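PDB 3I16: aluminum resistance protein, which is probably a pyridoxal-5'-phosphate-dependent carbon-sulfur lyase of the methionine gamma-lyase family, named for its presumed part in aluminum resistance. Local coordinates for residues Q183-Y188 and N219-F224; S312-L317 and G417-L422; D332-I337 and Y404-L409. One frame throughout, in Å; residues are numbered along the deposited sequence. Where two conformers were deposited one is given.

Contact 1 of 3, residues Q183-Y188 and N219-F224; sequences QRSTGY and NCYGEF. With PLP (pyridoxal-5'-phosphate), chain J.
Arg-184 meets Asn-219 and Gly-222 with the outer part of its chain, from CD to the guanidinium. CG stands anti to the backbone N (chi1 -177°) and the chain stays extended to NE, carrying the guanidinium to the far turn. There NH1 donates to Asn-219 OD1 over 2.9 Å, with an N-H...O angle of 161° and the oxygen in the guanidinium plane. The amide plane of Asn-219 is turned 31° from that plane, and the two side chains run alongside, pointing the same way. Asparagine suits the place because its ends divide the work: OD1 receives Arg-184, while ND2 and Arg-184 NH1 both meet Glu-229 OE1. The Glu-229 carboxylate probably offsets the buried positive charge. Arg-184 NE is bonded to Ser-331 OG.

Gly-222 lies over one guanidinium face, its CA 3.5 Å above the plane; having no side chain, it lets the flat group rest on its backbone. It ends a type II turn begun at Asn-219, with Gly-222 N bonded to Asn-219 O at 3.0 Å.

Ser-185 is small enough to fit its CB 3.5 Å from Cys-220 O, and its OG bonds to Asp-332. A water links the backbones, lying 2.8 Å from both Ser-185 N and Cys-220 O. Beside this junction sits the cofactor: Cys-220 SG lies over the pyridine face, 3.6 Å from PLP C5, while the Tyr-221 ring turns its edge to PLP O3.

Both loops leave the C-terminal ends of adjacent parallel strands, 177-183 and 214-218, and Arg-184 extends against helix 196-209.

Contact 2 of 3, residues S312-L317 and G417-L422; sequences SRIMEL and GILIAL
Ile-314 and Met-315 face Ile-418, Leu-419 and Leu-422 across two nearly parallel helix segments, whose axes approach to 11.4 Å and cross at -20°. So wide a spacing suits large branched or long apolar side chains, and these meet mostly through methyl groups, with one contact through selenium.

Ile-314 is at the centre, and its two branches divide the opposite surface. CG2 meets CG2 of Ile-418 at 3.8 Å as the two side chains slide past each other in opposite directions. With CG1 anti to the backbone N (chi1 -157°), the longer branch carries CD1 to 3.7 Å from Leu-419 CD2, where the side chains cross at about a right angle. Its CG1 also packs 3.9 Å from Leu-422 CD2. Leu-422 has a forked end suited to two neighbours: its other methyl, CD1, touches SE of Met-315, a selenomethionine, at 3.7 Å. The bend at chi2 (-60°) helps bring SE toward helix 411-425; the Met-315 side chain also touches Phe-348 of helix 342-354.

The contact joins helices 287-318 and 411-425 in a helical layer beside the antiparallel sheet of the C-terminal region, an alpha-beta arrangement consistent with the small domain of fold-type I PLP enzymes.

Contact 3 of 3, residues D332-I337 and Y404-L409; sequences DIIQSI and YLQGGL
Gln-335 O is approached twice by the facing strand: Leu-405 N donates to it over 2.8 Å at an N-H...O angle of 171°, and Tyr-404 CA adds a C-H...O contact at 3.5 Å. The reciprocal bond, from Gln-335 N to Leu-405 O, is also 2.8 Å long and runs nearly along the C=O axis. Gln-335 and Leu-405 thus form an antiparallel hydrogen-bonded pair, followed by the non-hydrogen-bonded pair Ser-336 with Tyr-404. These pairs join neighbouring strands 335-338 and 402-406 within the C-terminal antiparallel sheet. Leu-405 lies on one face of the sheet, where its branched apolar side chain packs against Phe-348 and Ile-352 of helix 342-354. Tyr-404, on the other face, combines apolar contact with a polar tip: its CB meets Ile-334 CG2 at 4.0 Å, while OH bonds to Gly-189 O.

Where regular pairing stops, a water lies 2.7 Å from Ile-333 O and accepts from Gly-407 N. Ile-333 takes the crowded position for CG1 (chi1 64°), which brings CD1 to 3.8 Å from Gly-407 N, the side chain crossing that of Gln-406 at about a right angle. Glycine suits position 407, where the backbone angles would press a CB against the preceding carbonyl oxygen. In the loop leading to strand 335-338, Asp-332 OD1 accepts from Ile-334 N at 2.9 Å, an Asx turn.

How the contacts relate
From the N terminus, contact 1 comes first. It closes a loop of 30 residues containing helix 196-209 and strand 214-218, beside the C-terminal ends of two strands joined by a beta-alpha-beta crossover in the mixed sheet. Contact 2 opens only afterwards, and its two segments enclose 99 residues. Contact 3 is nested within that span, pairing strands 335-338 and 402-406 before the chain continues into helix 411-425. Contact 3 touches both others: Ser-185 and Asp-332 join it to the cofactor loops, and Ser-312 packs against Gln-335 on the side of the helices. Contacts 1 and 2 do not touch, their centres being about 22 Å apart; contact 3 lies between them.

Contact 1 of 3, residues Q183-Y188 and N219-F224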
loop_
_atom_site.group_PDB
_atom_site.type_symbol
_atom_site.label_atom_id
_atom_site.label_comp_id
_atom_site.label_asym_id
_atom_site.label_seq_id
_atom_site.Cartn_x
_atom_site.Cartn_y
_atom_site.Cartn_z
ATOM N N GLN B 183 -19.090 29.528 -7.647
ATOM C CA GLN B 183 -18.380 28.523 -8.429
ATOM C C GLN B 183 -17.327 29.205 -9.282
ATOM O O GLN B 183 -17.661 30.043 -10.098
ATOM C CB GLN B 183 -19.363 27.784 -9.311
ATOM C CG GLN B 183 -18.768 26.581 -10.020
ATOM C CD GLN B 183 -19.844 25.800 -10.724
ATOM O OE1 GLN B 183 -20.758 25.247 -10.081
ATOM N NE2 GLN B 183 -19.763 25.757 -12.055
ATOM N N ARG B 184 -16.060 28.843 -9.093
ATOM C CA ARG B 184 -14.973 29.460 -9.847
ATOM C C ARG B 184 -14.953 29.009 -11.312
ATOM O O ARG B 184 -14.959 29.846 -12.232
ATOM C CB ARG B 184 -13.641 29.145 -9.177
ATOM C CG ARG B 184 -12.463 29.783 -9.840
ATOM C CD ARG B 184 -11.237 29.595 -9.045
ATOM N NE ARG B 184 -10.079 30.245 -9.661
ATOM C CZ ARG B 184 -8.873 30.279 -9.104
ATOM N NH1 ARG B 184 -8.662 29.734 -7.912
ATOM N NH2 ARG B 184 -7.875 30.864 -9.733
ATOM N N SER B 185 -14.937 27.695 -11.517
ATOM C CA SER B 185 -14.897 27.095 -12.856
ATOM C C SER B 185 -16.284 27.125 -13.489
ATOM O O SER B 185 -17.292 27.138 -12.788
ATOM C CB SER B 185 -14.387 25.652 -12.754
ATOM O OG SER B 185 -14.307 25.034 -14.020
ATOM N N THR B 186 -16.350 27.101 -14.816
ATOM C CA THR B 186 -17.642 27.193 -15.488
ATOM C C THR B 186 -18.448 25.912 -15.555
ATOM O O THR B 186 -19.651 25.971 -15.794
ATOM C CB THR B 186 -17.480 27.692 -16.933
ATOM O OG1 THR B 186 -16.747 26.717 -17.683
ATOM C CG2 THR B 186 -16.735 29.025 -16.952
ATOM N N GLY B 187 -17.825 24.752 -15.373
ATOM C CA GLY B 187 -18.570 23.496 -15.518
ATOM C C GLY B 187 -18.948 23.306 -16.982
ATOM O O GLY B 187 -18.191 23.715 -17.879
ATOM N N TYR B 188 -20.111 22.718 -17.246
ATOM C CA TYR B 188 -20.558 22.552 -18.622
ATOM C C TYR B 188 -21.333 23.772 -19.114
ATOM O O TYR B 188 -22.539 23.697 -19.372
ATOM C CB TYR B 188 -21.391 21.274 -18.820
ATOM C CG TYR B 188 -20.654 19.957 -18.611
ATOM C CD1 TYR B 188 -19.341 19.787 -19.043
ATOM C CD2 TYR B 188 -21.305 18.855 -18.057
ATOM C CE1 TYR B 188 -18.681 18.595 -18.883
ATOM C CE2 TYR B 188 -20.644 17.637 -17.891
ATOM C CZ TYR B 188 -19.327 17.522 -18.303
ATOM O OH TYR B 188 -18.657 16.337 -18.152
ATOM N N ASN B 219 -13.536 25.687 -5.614
ATOM C CA ASN B 219 -12.271 26.054 -6.217
ATOM C C ASN B 219 -11.732 25.052 -7.245
ATOM O O ASN B 219 -10.648 25.265 -7.799
ATOM C CB ASN B 219 -11.219 26.250 -5.099
ATOM C CG ASN B 219 -10.104 27.209 -5.506
ATOM O OD1 ASN B 219 -10.371 28.204 -6.176
ATOM N ND2 ASN B 219 -8.862 26.924 -5.101
ATOM N N CYS B 220 -12.457 23.962 -7.483
ATOM C CA CYS B 220 -12.016 22.954 -8.456
ATOM C C CYS B 220 -11.517 23.543 -9.767
ATOM O O CYS B 220 -12.212 24.362 -10.376
ATOM C CB CYS B 220 -13.155 22.018 -8.801
ATOM S SG CYS B 220 -13.540 20.832 -7.522
ATOM N N TYR B 221 -10.330 23.096 -10.182
ATOM C CA TYR B 221 -9.654 23.507 -11.431
ATOM C C TYR B 221 -8.947 24.850 -11.424
ATOM O O TYR B 221 -8.213 25.155 -12.359
ATOM C CB TYR B 221 -10.580 23.467 -12.637
ATOM C CG TYR B 221 -11.048 22.089 -13.046
ATOM C CD1 TYR B 221 -10.134 21.131 -13.490
ATOM C CD2 TYR B 221 -12.381 21.780 -13.089
ATOM C CE1 TYR B 221 -10.552 19.904 -13.900
ATOM C CE2 TYR B 221 -12.806 20.556 -13.516
ATOM C CZ TYR B 221 -11.899 19.632 -13.920
ATOM O OH TYR B 221 -12.355 18.419 -14.321
ATOM N N GLY B 222 -9.113 25.630 -10.361
ATOM C CA GLY B 222 -8.504 26.953 -10.272
ATOM C C GLY B 222 -7.234 27.035 -9.470
ATOM O O GLY B 222 -6.587 28.081 -9.469
ATOM N N GLU B 223 -6.850 25.930 -8.812
ATOM C CA GLU B 223 -5.678 25.956 -7.948
ATOM C C GLU B 223 -4.419 26.266 -8.749
ATOM O O GLU B 223 -4.197 25.706 -9.825
ATOM C CB GLU B 223 -5.488 24.638 -7.187
ATOM C CG GLU B 223 -6.677 24.189 -6.360
ATOM C CD GLU B 223 -7.686 23.328 -7.095
ATOM O OE1 GLU B 223 -7.578 23.149 -8.330
ATOM O OE2 GLU B 223 -8.633 22.869 -6.424
ATOM N N PHE B 224 -3.643 27.216 -8.240
ATOM C CA PHE B 224 -2.387 27.663 -8.854
ATOM C C PHE B 224 -2.485 28.359 -10.243
ATOM O O PHE B 224 -1.479 28.530 -10.932
ATOM C CB PHE B 224 -1.371 26.529 -8.838
ATOM C CG PHE B 224 -1.195 25.918 -7.462
ATOM C CD1 PHE B 224 -0.727 26.682 -6.416
ATOM C CD2 PHE B 224 -1.532 24.606 -7.224
ATOM C CE1 PHE B 224 -0.583 26.135 -5.149
ATOM C CE2 PHE B 224 -1.400 24.055 -5.956
ATOM C CZ PHE B 224 -0.920 24.820 -4.921
HETATM N N1 PLP J . -17.324 21.798 -9.215
HETATM C C2 PLP J . -16.809 22.060 -10.449
HETATM C C2A PLP J . -17.012 23.407 -11.071
HETATM C C3 PLP J . -16.093 21.056 -11.099
HETATM O O3 PLP J . -15.563 21.323 -12.338
HETATM C C4 PLP J . -15.917 19.800 -10.501
HETATM C C5 PLP J . -16.455 19.548 -9.243
HETATM C C6 PLP J . -17.141 20.566 -8.614
HETATM C C5A PLP J . -16.287 18.233 -8.505
HETATM O O4P PLP J . -16.488 17.133 -9.329
HETATM P P PLP J . -16.165 15.581 -8.928
HETATM O O1P PLP J . -14.777 15.351 -8.349
HETATM O O2P PLP J . -16.220 14.888 -10.268
HETATM O O3P PLP J . -17.214 15.106 -7.933
HETATM O O HOH W 1 -14.638 25.617 -9.696
#

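Contact 2 of 3, residues S312-L317 and G417-L422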
loop_
_atom_site.group_PDB
_atom_site.type_symbol
_atom_site.label_atom_id
_atom_site.label_comp_id
_atom_site.label_asym_id
_atom_site.label_seq_id
_atom_site.Cartn_x
_atom_site.Cartn_y
_atom_site.Cartn_z
ATOM N N SER B 312 -6.919 25.864 -27.499
ATOM C CA SER B 312 -7.699 27.032 -27.904
ATOM C C SER B 312 -7.269 27.574 -29.273
ATOM O O SER B 312 -8.098 27.736 -30.208
ATOM C CB SER B 312 -7.559 28.137 -26.854
ATOM O OG SER B 312 -8.247 29.324 -27.208
ATOM N N ARG B 313 -5.980 27.867 -29.408
ATOM C CA ARG B 313 -5.513 28.486 -30.642
ATOM C C ARG B 313 -5.527 27.517 -31.836
ATOM O O ARG B 313 -5.960 27.895 -32.900
ATOM C CB ARG B 313 -4.128 29.109 -30.450
ATOM C CG ARG B 313 -3.627 29.916 -31.644
ATOM C CD ARG B 313 -4.626 30.980 -32.091
ATOM N NE ARG B 313 -3.995 31.908 -33.009
ATOM C CZ ARG B 313 -4.577 32.958 -33.573
ATOM N NH1 ARG B 313 -5.845 33.270 -33.319
ATOM N NH2 ARG B 313 -3.857 33.721 -34.395
ATOM N N ILE B 314 -5.073 26.277 -31.664
ATOM C CA ILE B 314 -5.067 25.336 -32.797
ATOM C C ILE B 314 -6.495 25.045 -33.321
ATOM O O ILE B 314 -6.714 24.980 -34.545
ATOM C CB ILE B 314 -4.282 24.028 -32.492
ATOM C CG1 ILE B 314 -3.816 23.345 -33.790
ATOM C CG2 ILE B 314 -5.094 23.062 -31.631
ATOM C CD1 ILE B 314 -2.914 22.102 -33.536
HETATM N N MSE B 315 -7.469 24.941 -32.418
HETATM C CA MSE B 315 -8.870 24.657 -32.827
HETATM C C MSE B 315 -9.492 25.888 -33.459
HETATM O O MSE B 315 -10.266 25.789 -34.445
HETATM C CB MSE B 315 -9.698 24.172 -31.614
HETATM C CG MSE B 315 -9.170 22.914 -30.963
HETATM SE SE MSE B 315 -9.123 21.419 -32.155
HETATM C CE MSE B 315 -10.999 21.152 -32.292
ATOM N N GLU B 316 -9.150 27.062 -32.920
ATOM C CA GLU B 316 -9.632 28.324 -33.505
ATOM C C GLU B 316 -9.126 28.449 -34.949
ATOM O O GLU B 316 -9.903 28.762 -35.874
ATOM C CB GLU B 316 -9.152 29.541 -32.685
ATOM C CG GLU B 316 -9.693 30.843 -33.171
ATOM C CD GLU B 316 -9.064 32.073 -32.529
ATOM O OE1 GLU B 316 -8.137 31.975 -31.680
ATOM O OE2 GLU B 316 -9.516 33.163 -32.916
ATOM N N LEU B 317 -7.826 28.208 -35.143
ATOM C CA LEU B 317 -7.218 28.273 -36.486
ATOM C C LEU B 317 -7.843 27.244 -37.416
ATOM O O LEU B 317 -8.074 27.542 -38.602
ATOM C CB LEU B 317 -5.699 28.096 -36.428
ATOM C CG LEU B 317 -4.916 29.271 -35.797
ATOM C CD1 LEU B 317 -3.445 28.956 -35.632
ATOM C CD2 LEU B 317 -5.078 30.495 -36.640
ATOM N N GLY B 417 -1.733 14.506 -27.745
ATOM C CA GLY B 417 -3.153 14.141 -27.748
ATOM C C GLY B 417 -4.042 15.038 -28.592
ATOM O O GLY B 417 -4.931 14.554 -29.291
ATOM N N ILE B 418 -3.778 16.341 -28.537
ATOM C CA ILE B 418 -4.537 17.329 -29.291
ATOM C C ILE B 418 -4.307 17.082 -30.777
ATOM O O ILE B 418 -5.247 17.082 -31.567
ATOM C CB ILE B 418 -4.148 18.779 -28.866
ATOM C CG1 ILE B 418 -4.668 19.087 -27.439
ATOM C CG2 ILE B 418 -4.752 19.774 -29.779
ATOM C CD1 ILE B 418 -3.965 20.284 -26.757
ATOM N N LEU B 419 -3.062 16.824 -31.152
ATOM C CA LEU B 419 -2.731 16.554 -32.558
ATOM C C LEU B 419 -3.426 15.280 -33.098
ATOM O O LEU B 419 -3.923 15.281 -34.236
ATOM C CB LEU B 419 -1.210 16.474 -32.756
ATOM C CG LEU B 419 -0.373 17.761 -32.480
ATOM C CD1 LEU B 419 1.082 17.553 -32.883
ATOM C CD2 LEU B 419 -0.930 18.966 -33.190
ATOM N N ILE B 420 -3.405 14.210 -32.297
ATOM C CA ILE B 420 -4.050 12.944 -32.612
ATOM C C ILE B 420 -5.548 13.192 -32.819
ATOM O O ILE B 420 -6.090 12.849 -33.867
ATOM C CB ILE B 420 -3.809 11.869 -31.475
ATOM C CG1 ILE B 420 -2.338 11.436 -31.448
ATOM C CG2 ILE B 420 -4.700 10.622 -31.690
ATOM C CD1 ILE B 420 -1.919 10.636 -30.206
ATOM N N ALA B 421 -6.174 13.870 -31.854
ATOM C CA ALA B 421 -7.605 14.140 -31.895
ATOM C C ALA B 421 -8.003 15.026 -33.081
ATOM O O ALA B 421 -8.916 14.693 -33.845
ATOM C CB ALA B 421 -8.066 14.766 -30.559
ATOM N N LEU B 422 -7.298 16.131 -33.273
ATOM C CA LEU B 422 -7.606 17.003 -34.393
ATOM C C LEU B 422 -7.414 16.311 -35.719
ATOM O O LEU B 422 -8.180 16.563 -36.672
ATOM C CB LEU B 422 -6.782 18.309 -34.336
ATOM C CG LEU B 422 -7.061 19.349 -35.428
ATOM C CD1 LEU B 422 -8.500 19.801 -35.415
ATOM C CD2 LEU B 422 -6.115 20.574 -35.272
#

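Contact 3 of 3, residues D332-I337 and Y404-L409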
loop_
_atom_site.group_PDB
_atom_site.type_symbol
_atom_site.label_atom_id
_atom_site.label_comp_id
_atom_site.label_asym_id
_atom_site.label_seq_id
_atom_site.Cartn_x
_atom_site.Cartn_y
_atom_site.Cartn_z
ATOM N N ASP B 332 -9.102 28.787 -14.624
ATOM C CA ASP B 332 -9.148 27.320 -14.524
ATOM C C ASP B 332 -8.407 26.705 -15.724
ATOM O O ASP B 332 -7.983 27.419 -16.643
ATOM C CB ASP B 332 -10.583 26.785 -14.349
ATOM C CG ASP B 332 -11.423 26.851 -15.622
ATOM O OD1 ASP B 332 -10.869 26.921 -16.739
ATOM O OD2 ASP B 332 -12.665 26.810 -15.511
ATOM N N ILE B 333 -8.265 25.388 -15.734
ATOM C CA ILE B 333 -7.526 24.713 -16.803
ATOM C C ILE B 333 -8.386 24.211 -17.958
ATOM O O ILE B 333 -7.886 23.524 -18.843
ATOM C CB ILE B 333 -6.671 23.521 -16.251
ATOM C CG1 ILE B 333 -7.544 22.405 -15.656
ATOM C CG2 ILE B 333 -5.651 24.032 -15.231
ATOM C CD1 ILE B 333 -6.800 21.078 -15.462
ATOM N N ILE B 334 -9.667 24.546 -17.969
ATOM C CA ILE B 334 -10.565 23.948 -18.948
ATOM C C ILE B 334 -10.613 24.739 -20.252
ATOM O O ILE B 334 -10.579 25.964 -20.208
ATOM C CB ILE B 334 -11.993 23.789 -18.373
ATOM C CG1 ILE B 334 -11.962 22.912 -17.123
ATOM C CG2 ILE B 334 -12.921 23.153 -19.409
ATOM C CD1 ILE B 334 -13.327 22.710 -16.489
ATOM N N GLN B 335 -10.626 24.031 -21.388
ATOM C CA GLN B 335 -10.789 24.639 -22.696
ATOM C C GLN B 335 -12.025 24.056 -23.348
ATOM O O GLN B 335 -12.109 22.833 -23.469
ATOM C CB GLN B 335 -9.583 24.362 -23.602
ATOM C CG GLN B 335 -9.729 25.002 -24.961
ATOM C CD GLN B 335 -9.900 26.506 -24.849
ATOM O OE1 GLN B 335 -9.163 27.157 -24.108
ATOM N NE2 GLN B 335 -10.857 27.070 -25.598
ATOM N N SER B 336 -12.954 24.911 -23.792
ATOM C CA SER B 336 -14.195 24.484 -24.434
ATOM C C SER B 336 -14.099 24.693 -25.943
ATOM O O SER B 336 -13.533 25.708 -26.377
ATOM C CB SER B 336 -15.390 25.291 -23.893
ATOM O OG SER B 336 -15.414 25.315 -22.468
ATOM N N ILE B 337 -14.666 23.753 -26.710
ATOM C CA ILE B 337 -14.683 23.795 -28.170
ATOM C C ILE B 337 -16.125 23.507 -28.635
ATOM O O ILE B 337 -16.665 22.447 -28.331
ATOM C CB ILE B 337 -13.773 22.694 -28.768
ATOM C CG1 ILE B 337 -12.410 22.631 -28.068
ATOM C CG2 ILE B 337 -13.615 22.861 -30.264
ATOM C CD1 ILE B 337 -11.626 21.420 -28.441
ATOM N N TYR B 404 -15.222 19.683 -23.567
ATOM C CA TYR B 404 -14.437 20.329 -22.533
ATOM C C TYR B 404 -13.169 19.494 -22.369
ATOM O O TYR B 404 -13.242 18.315 -22.043
ATOM C CB TYR B 404 -15.247 20.422 -21.238
ATOM C CG TYR B 404 -16.564 21.153 -21.446
ATOM C CD1 TYR B 404 -16.695 22.494 -21.127
ATOM C CD2 TYR B 404 -17.668 20.500 -21.978
ATOM C CE1 TYR B 404 -17.902 23.168 -21.329
ATOM C CE2 TYR B 404 -18.863 21.160 -22.200
ATOM C CZ TYR B 404 -18.974 22.494 -21.870
ATOM O OH TYR B 404 -20.157 23.145 -22.064
ATOM N N LEU B 405 -12.015 20.114 -22.622
ATOM C CA LEU B 405 -10.728 19.446 -22.618
ATOM C C LEU B 405 -9.954 20.044 -21.470
ATOM O O LEU B 405 -9.956 21.270 -21.290
ATOM C CB LEU B 405 -10.036 19.732 -23.963
ATOM C CG LEU B 405 -8.725 19.134 -24.488
ATOM C CD1 LEU B 405 -7.508 19.462 -23.616
ATOM C CD2 LEU B 405 -8.877 17.630 -24.701
ATOM N N GLN B 406 -9.300 19.193 -20.687
ATOM C CA GLN B 406 -8.482 19.646 -19.596
ATOM C C GLN B 406 -7.468 18.581 -19.232
ATOM O O GLN B 406 -7.688 17.389 -19.476
ATOM C CB GLN B 406 -9.317 19.958 -18.337
ATOM C CG GLN B 406 -10.111 18.792 -17.779
ATOM C CD GLN B 406 -11.394 18.541 -18.519
ATOM O OE1 GLN B 406 -12.170 19.478 -18.763
ATOM N NE2 GLN B 406 -11.661 17.265 -18.853
ATOM N N GLY B 407 -6.372 19.031 -18.635
ATOM C CA GLY B 407 -5.363 18.130 -18.147
ATOM C C GLY B 407 -4.200 17.967 -19.080
ATOM O O GLY B 407 -4.220 18.441 -20.205
ATOM N N GLY B 408 -3.191 17.263 -18.576
ATOM C CA GLY B 408 -1.951 17.027 -19.287
ATOM C C GLY B 408 -0.848 17.055 -18.259
ATOM O O GLY B 408 -0.438 18.133 -17.823
ATOM N N LEU B 409 -0.358 15.877 -17.876
ATOM C CA LEU B 409 0.710 15.788 -16.869
ATOM C C LEU B 409 1.944 16.529 -17.333
ATOM O O LEU B 409 2.690 17.086 -16.504
ATOM C CB LEU B 409 1.031 14.341 -16.518
ATOM C CG LEU B 409 -0.079 13.514 -15.875
ATOM C CD1 LEU B 409 0.382 12.095 -15.721
ATOM C CD2 LEU B 409 -0.488 14.116 -14.533
HETATM O O HOH W 2 -5.915 21.740 -19.375
#